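Local coordinates for protein metallo-beta-lactamase 1 (Acinetobacter baumannii, PDB 5MMD) that probably hydrolyses the beta-lactam ring of antibiotics to a substituted beta-amino acid, as a monomeric, zinc-dependent class B enzyme of the periplasm, at residues A[16-22]-A[34-40]; A[71-76]-A[95-99]; A[157-161]-A[180-184]. The contacts are given in a common frame with arbitrary orientation. Numbering follows the deposited sequence.

Contact 1 (A[16-22]-A[34-40])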
# COMPACT_ATOMS: atom_id res chain seq x y z
N GLY A 16 10.09 -11.54 -9.61
CA GLY A 16 8.93 -11.88 -8.80
C GLY A 16 8.30 -10.75 -8.02
O GLY A 16 7.62 -10.99 -7.02
N VAL A 17 8.46 -9.52 -8.49
CA VAL A 17 7.80 -8.41 -7.87
C VAL A 17 7.24 -7.55 -8.96
O VAL A 17 7.98 -7.08 -9.82
CB VAL A 17 8.73 -7.59 -6.99
CG1 VAL A 17 7.96 -6.47 -6.34
CG2 VAL A 17 9.40 -8.47 -5.97
N PHE A 18 5.93 -7.37 -8.92
CA PHE A 18 5.18 -6.66 -9.95
C PHE A 18 4.44 -5.46 -9.39
O PHE A 18 3.75 -5.59 -8.39
CB PHE A 18 4.18 -7.59 -10.61
CG PHE A 18 4.82 -8.80 -11.23
CD1 PHE A 18 4.98 -9.96 -10.47
CD2 PHE A 18 5.30 -8.75 -12.53
CE1 PHE A 18 5.58 -11.09 -11.03
CE2 PHE A 18 5.91 -9.89 -13.11
CZ PHE A 18 6.06 -11.06 -12.36
N LEU A 19 4.59 -4.30 -10.03
CA LEU A 19 3.81 -3.12 -9.66
C LEU A 19 2.49 -3.12 -10.42
O LEU A 19 2.48 -3.25 -11.66
CB LEU A 19 4.59 -1.86 -9.97
CG LEU A 19 3.91 -0.50 -9.85
CD1 LEU A 19 3.93 -0.02 -8.45
CD2 LEU A 19 4.62 0.50 -10.72
N HIS A 20 1.37 -2.98 -9.72
CA HIS A 20 0.10 -2.86 -10.41
C HIS A 20 -0.43 -1.42 -10.22
O HIS A 20 -0.23 -0.80 -9.16
CB HIS A 20 -0.90 -3.94 -9.95
CG HIS A 20 -1.34 -3.84 -8.52
ND1 HIS A 20 -2.40 -3.04 -8.12
CD2 HIS A 20 -0.94 -4.51 -7.41
CE1 HIS A 20 -2.56 -3.15 -6.82
NE2 HIS A 20 -1.72 -4.08 -6.37
N LYS A 21 -1.04 -0.89 -11.26
CA LYS A 21 -1.43 0.50 -11.27
C LYS A 21 -2.82 0.55 -11.77
O LYS A 21 -3.13 -0.05 -12.79
CB LYS A 21 -0.46 1.30 -12.13
CG LYS A 21 -0.63 2.80 -12.02
CD LYS A 21 0.36 3.53 -12.97
CE LYS A 21 1.81 3.22 -12.68
NZ LYS A 21 2.31 3.75 -11.35
N SER A 22 -3.70 1.21 -11.02
CA SER A 22 -5.10 1.31 -11.42
C SER A 22 -5.58 2.72 -11.20
O SER A 22 -4.95 3.47 -10.47
CB SER A 22 -5.98 0.33 -10.64
OG SER A 22 -5.89 0.54 -9.26
N SER A 34 -3.20 4.70 -8.73
CA SER A 34 -2.82 4.13 -7.43
C SER A 34 -1.97 2.91 -7.64
O SER A 34 -2.28 2.13 -8.52
CB SER A 34 -4.06 3.79 -6.63
OG SER A 34 -3.77 2.89 -5.56
N ASN A 35 -0.93 2.74 -6.82
CA ASN A 35 -0.00 1.61 -6.92
C ASN A 35 -0.30 0.50 -5.91
O ASN A 35 -0.77 0.78 -4.82
CB ASN A 35 1.44 2.04 -6.67
CG ASN A 35 1.93 3.08 -7.66
OD1 ASN A 35 1.54 3.09 -8.82
ND2 ASN A 35 2.79 3.96 -7.18
N GLY A 36 0.02 -0.72 -6.28
CA GLY A 36 0.13 -1.80 -5.30
C GLY A 36 1.18 -2.77 -5.83
O GLY A 36 1.79 -2.48 -6.87
N LEU A 37 1.44 -3.88 -5.13
CA LEU A 37 2.37 -4.88 -5.64
C LEU A 37 1.74 -6.25 -5.73
O LEU A 37 0.78 -6.58 -5.04
CB LEU A 37 3.64 -4.97 -4.78
CG LEU A 37 4.52 -3.73 -4.61
CD1 LEU A 37 5.66 -3.95 -3.62
CD2 LEU A 37 5.11 -3.26 -5.95
N VAL A 38 2.33 -7.08 -6.58
CA VAL A 38 2.13 -8.50 -6.49
C VAL A 38 3.53 -9.08 -6.22
O VAL A 38 4.50 -8.83 -6.97
CB VAL A 38 1.50 -9.11 -7.78
CG1 VAL A 38 1.26 -10.61 -7.60
CG2 VAL A 38 0.25 -8.40 -8.14
N VAL A 39 3.64 -9.83 -5.14
CA VAL A 39 4.90 -10.43 -4.73
C VAL A 39 4.83 -11.96 -4.77
O VAL A 39 3.91 -12.58 -4.24
CB VAL A 39 5.28 -9.98 -3.33
CG1 VAL A 39 6.58 -10.60 -2.91
CG2 VAL A 39 5.30 -8.46 -3.24
N ILE A 40 5.83 -12.56 -5.39
CA ILE A 40 5.90 -14.00 -5.56
C ILE A 40 6.98 -14.65 -4.73
O ILE A 40 8.13 -14.20 -4.73
CB ILE A 40 6.17 -14.38 -7.00
CG1 ILE A 40 5.36 -13.54 -7.96
CG2 ILE A 40 5.98 -15.91 -7.21
CD1 ILE A 40 3.93 -13.69 -7.84
O HOH W 1 9.48 -11.65 -4.75
O HOH W 2 -3.45 -0.49 -8.26
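Gly16, just ahead of its strand, opens the antiparallel pairing: its O accepts Ile40 N at 2.9 Å, and water 1 donates to both Gly16 O and Ile40 O. Val17 faces Val39 in a non-hydrogen-bonded pair, and its CG1 lies 4.3 Å from Leu37 CD2. Phe18 and Val38 then exchange two hydrogen bonds, Phe18 N to Val38 O at 2.8 Å and Val38 N to Phe18 O at 2.7 Å; the Phe18 ring reaches Ile40, with CE1 3.9 Å from CG1, and meets Trp63 edge-to-face. Leu19 sits opposite Leu37 on the Val17 face and touches Asn35, CD1 to CB 3.7 Å. At the hydrogen-bonded pair His20–Gly36 the imidazole folds across its partner, Gly36 CA packing over the ring face in a CH-pi contact 3.5 Å from the centroid; a CB on Gly36 would collide with His20 NE2. Lys21 NZ donates to Asn35 OD1 at 2.7 Å, while Asn35 ND2 bonds to the carbonyls of Pro199 and Gly202. Ser22 closes the ladder with Ser34, whose OG bonds to Lys83; Ser22 OG, bonded to Trp52 N, shares water 2 with His20 ND1. The strands form a beta hairpin of the N-terminal sheet of the metallo-beta-lactamase alpha-beta/beta-alpha fold, and the Ser34 side chain lies about 5 Å from a bound zinc.

Contact 2 (A[71-76]-A[95-99])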
# COMPACT_ATOMS: atom_id res chain seq x y z
N LEU A 71 -2.69 -17.95 -5.92
CA LEU A 71 -2.98 -16.72 -5.16
C LEU A 71 -3.13 -17.05 -3.70
O LEU A 71 -3.96 -17.86 -3.35
CB LEU A 71 -4.23 -16.03 -5.68
CG LEU A 71 -4.62 -14.72 -4.99
CD1 LEU A 71 -3.43 -13.74 -4.84
CD2 LEU A 71 -5.72 -14.09 -5.82
N ALA A 72 -2.35 -16.40 -2.86
CA ALA A 72 -2.30 -16.69 -1.43
C ALA A 72 -3.17 -15.74 -0.59
O ALA A 72 -3.70 -16.13 0.45
CB ALA A 72 -0.88 -16.63 -0.96
N GLY A 73 -3.33 -14.51 -1.04
CA GLY A 73 -4.06 -13.51 -0.27
C GLY A 73 -3.72 -12.06 -0.62
O GLY A 73 -2.90 -11.77 -1.49
N SER A 74 -4.35 -11.15 0.10
CA SER A 74 -4.08 -9.72 -0.07
C SER A 74 -3.97 -9.05 1.29
O SER A 74 -4.63 -9.48 2.26
CB SER A 74 -5.18 -9.05 -0.91
OG SER A 74 -6.36 -8.93 -0.15
N ILE A 75 -3.14 -8.03 1.37
CA ILE A 75 -3.11 -7.14 2.50
C ILE A 75 -3.44 -5.69 2.03
O ILE A 75 -2.96 -5.26 0.98
CB ILE A 75 -1.75 -7.18 3.23
CG1 ILE A 75 -1.78 -6.16 4.37
CG2 ILE A 75 -0.62 -6.94 2.27
CD1 ILE A 75 -1.05 -6.54 5.55
N SER A 76 -4.26 -4.97 2.81
CA SER A 76 -4.53 -3.55 2.50
C SER A 76 -3.86 -2.68 3.57
O SER A 76 -3.96 -2.96 4.76
CB SER A 76 -6.01 -3.25 2.42
OG SER A 76 -6.61 -3.99 1.39
N ILE A 95 -10.65 -15.64 -1.29
CA ILE A 95 -9.26 -15.24 -1.22
C ILE A 95 -9.02 -14.45 0.07
O ILE A 95 -9.58 -13.37 0.24
CB ILE A 95 -8.88 -14.36 -2.41
CG1 ILE A 95 -9.11 -15.15 -3.71
CG2 ILE A 95 -7.46 -13.89 -2.29
CD1 ILE A 95 -9.06 -14.31 -4.93
N THR A 96 -8.19 -14.97 0.97
CA THR A 96 -7.96 -14.29 2.25
C THR A 96 -7.44 -12.85 2.13
O THR A 96 -6.41 -12.57 1.53
CB THR A 96 -6.99 -15.09 3.12
OG1 THR A 96 -7.46 -16.43 3.21
CG2 THR A 96 -6.92 -14.52 4.50
N THR A 97 -8.19 -11.94 2.73
CA THR A 97 -7.85 -10.54 2.83
C THR A 97 -7.37 -10.23 4.23
O THR A 97 -7.90 -10.74 5.23
CB THR A 97 -9.06 -9.65 2.48
OG1 THR A 97 -10.18 -10.03 3.29
CG2 THR A 97 -9.44 -9.85 1.04
N TYR A 98 -6.32 -9.44 4.31
CA TYR A 98 -5.75 -9.00 5.57
C TYR A 98 -5.79 -7.47 5.69
O TYR A 98 -5.64 -6.76 4.72
CB TYR A 98 -4.29 -9.42 5.72
CG TYR A 98 -4.02 -10.89 5.67
CD1 TYR A 98 -3.78 -11.60 6.82
CD2 TYR A 98 -3.95 -11.57 4.46
CE1 TYR A 98 -3.53 -12.97 6.79
CE2 TYR A 98 -3.70 -12.93 4.42
CZ TYR A 98 -3.46 -13.61 5.56
OH TYR A 98 -3.20 -14.98 5.52
N ALA A 99 -5.92 -7.00 6.93
CA ALA A 99 -5.69 -5.61 7.26
C ALA A 99 -5.35 -5.52 8.73
O ALA A 99 -5.54 -6.50 9.45
CB ALA A 99 -6.90 -4.76 6.94
O HOH W 3 -6.53 -17.29 0.20
O HOH W 4 -6.70 -6.75 1.88
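Two neighbouring parallel strands of the seven-stranded mixed sheet meet here, 71-76 lying between strands 44-48 and 97-100; their short axes approach to 4.6 Å at 33°. Three backbone hydrogen bonds set the register: Ser74 N to Thr96 O at 2.9 Å, Tyr98 N to Ser74 O at 2.7 Å and Ser76 N to Tyr98 O at 3.0 Å. Ser74 thus uses both its N and O on the partner strand, bonding to the residues before and after Thr97, as parallel pairing requires. Ahead of this ladder the two segments separate, and water 3 spans the gap, donating to Ala72 O and accepting from Thr96 N. Gly73 CA passes 3.1 Å from Thr96 O, where a side chain would clash, and its backbone angles would jam a CB against the preceding carbonyl. Ile75 and Tyr98 share one face, CB to CB 4.2 Å. The other carries Ser74 and Thr97, with OG to CG2 at 3.4 Å, both under Leu90 of helix 87-92. Leu71 CD2 and Ile95 CD1 touch at 3.5 Å where the segments begin. Water 4 joins Ser74 OG, Ser76 OG and Tyr98 O, and Ser76 OG also bonds to Lys83 O. Strand, helical connection and parallel strand make a beta-alpha-beta crossover of the metallo-beta-lactamase fold; the chain leaving 71-76 leads straight to the zinc ligands His78 and His80.

Contact 3 (A[157-161]-A[180-184]). With ZN (zinc ion), chain C.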
# COMPACT_ATOMS: atom_id res chain seq x y z
N GLY A 157 5.79 1.57 0.57
CA GLY A 157 5.46 2.63 1.51
C GLY A 157 3.98 2.93 1.57
O GLY A 157 3.50 3.48 2.56
N GLY A 158 3.25 2.59 0.52
CA GLY A 158 1.88 3.03 0.41
C GLY A 158 1.78 4.55 0.50
O GLY A 158 2.75 5.28 0.28
N CYS A 159 0.60 5.04 0.83
CA CYS A 159 0.38 6.47 0.70
C CYS A 159 1.03 7.22 1.83
O CYS A 159 1.02 8.44 1.83
CB CYS A 159 -1.09 6.75 0.59
SG CYS A 159 -1.77 5.78 -0.74
N PHE A 160 1.62 6.48 2.77
CA PHE A 160 2.46 7.04 3.81
C PHE A 160 3.73 7.66 3.23
O PHE A 160 4.39 8.49 3.89
CB PHE A 160 2.86 5.93 4.81
CG PHE A 160 3.81 6.37 5.89
CD1 PHE A 160 3.39 7.20 6.91
CD2 PHE A 160 5.14 5.94 5.89
CE1 PHE A 160 4.25 7.61 7.91
CE2 PHE A 160 6.01 6.34 6.90
CZ PHE A 160 5.56 7.18 7.91
N ILE A 161 4.10 7.20 2.03
CA ILE A 161 5.33 7.66 1.38
C ILE A 161 4.97 8.36 0.11
O ILE A 161 4.19 7.85 -0.69
CB ILE A 161 6.33 6.46 1.08
CG1 ILE A 161 6.82 5.81 2.37
CG2 ILE A 161 7.51 6.95 0.21
CD1 ILE A 161 7.45 6.80 3.37
N TRP A 180 3.47 12.61 11.52
CA TRP A 180 4.10 12.11 10.29
C TRP A 180 5.63 12.21 10.29
O TRP A 180 6.31 11.27 9.88
CB TRP A 180 3.54 12.85 9.07
CG TRP A 180 3.59 12.05 7.80
CD1 TRP A 180 4.51 11.07 7.46
CD2 TRP A 180 2.70 12.15 6.69
NE1 TRP A 180 4.23 10.57 6.23
CE2 TRP A 180 3.13 11.21 5.72
CE3 TRP A 180 1.59 12.95 6.41
CZ2 TRP A 180 2.49 11.07 4.49
CZ3 TRP A 180 0.93 12.79 5.22
CH2 TRP A 180 1.39 11.86 4.25
N PRO A 181 6.19 13.33 10.74
CA PRO A 181 7.66 13.34 10.76
C PRO A 181 8.27 12.23 11.63
O PRO A 181 9.17 11.54 11.14
CB PRO A 181 8.00 14.72 11.32
CG PRO A 181 6.76 15.57 11.09
CD PRO A 181 5.61 14.59 11.24
N GLN A 182 7.81 12.02 12.87
CA GLN A 182 8.44 10.96 13.66
C GLN A 182 8.16 9.61 13.01
O GLN A 182 9.02 8.73 13.02
CB GLN A 182 7.97 10.94 15.12
CG GLN A 182 8.78 9.94 15.99
OE1 GLN A 182 10.84 11.21 16.15
NE2 GLN A 182 11.03 9.09 15.41
N SER A 183 7.00 9.42 12.41
CA SER A 183 6.75 8.14 11.77
C SER A 183 7.68 7.91 10.60
O SER A 183 8.08 6.78 10.34
CB SER A 183 5.31 8.04 11.30
OG SER A 183 4.47 8.29 12.41
N ALA A 184 7.96 8.97 9.85
CA ALA A 184 8.87 8.92 8.71
C ALA A 184 10.29 8.60 9.19
O ALA A 184 11.02 7.79 8.58
CB ALA A 184 8.83 10.24 7.98
ZN ZN C . -3.78 6.67 -1.60
O HOH W 5 -5.24 7.32 -0.29
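Phe160 and Trp180 account for most of the buried surface, with Ser183 next. The indole NE1 of Trp180, at the start of helix 180-190, donates to Phe160 O at 3.1 Å, a rather bent bond of 135°. The Phe160 ring and the five-membered ring of Trp180 lie nearly parallel, at 21°, but are slid so far apart, with centroids 4.8 Å from each other, that they barely overlap; Phe160 CE1 and Trp180 CD1 still touch at 3.5 Å. Beyond the indole, the tip of Phe160 meets the first helical turn, CZ lying 3.5 Å from Ser183 CB. Ser183 OG itself turns to Gly138 O and Gln179 O. Phe160 ends the type II' turn that begins at Gly157, and its neighbour Cys159 binds zinc through SG at 2.4 Å, beside water 5, Asp82 and His201. One polar bond amid apolar ring packing therefore ties the helix to the backbone immediately after a metal ligand.

Overall arrangement
All three contacts are buried, but they build different parts of the fold. Contacts 1 and 2 belong to the same seven-stranded sheet, joined through strand 44-48, with centres about 14 Å apart; both rest on backbone ladders, antiparallel in the hairpin and parallel in the crossover. Contact 3 lies on the far side of the chain's centre from both, where a turn leaves the end of a strand of the second sheet, and holds that turn to a helix chiefly by aromatic side chains and one indole hydrogen bond. Zinc relates them in graded fashion: contact 3 supplies the ligand Cys159, contact 1 brings Ser34 beside Asp82 and His201, and the Ser76 side chain of contact 2 is about 11 Å from a bound zinc.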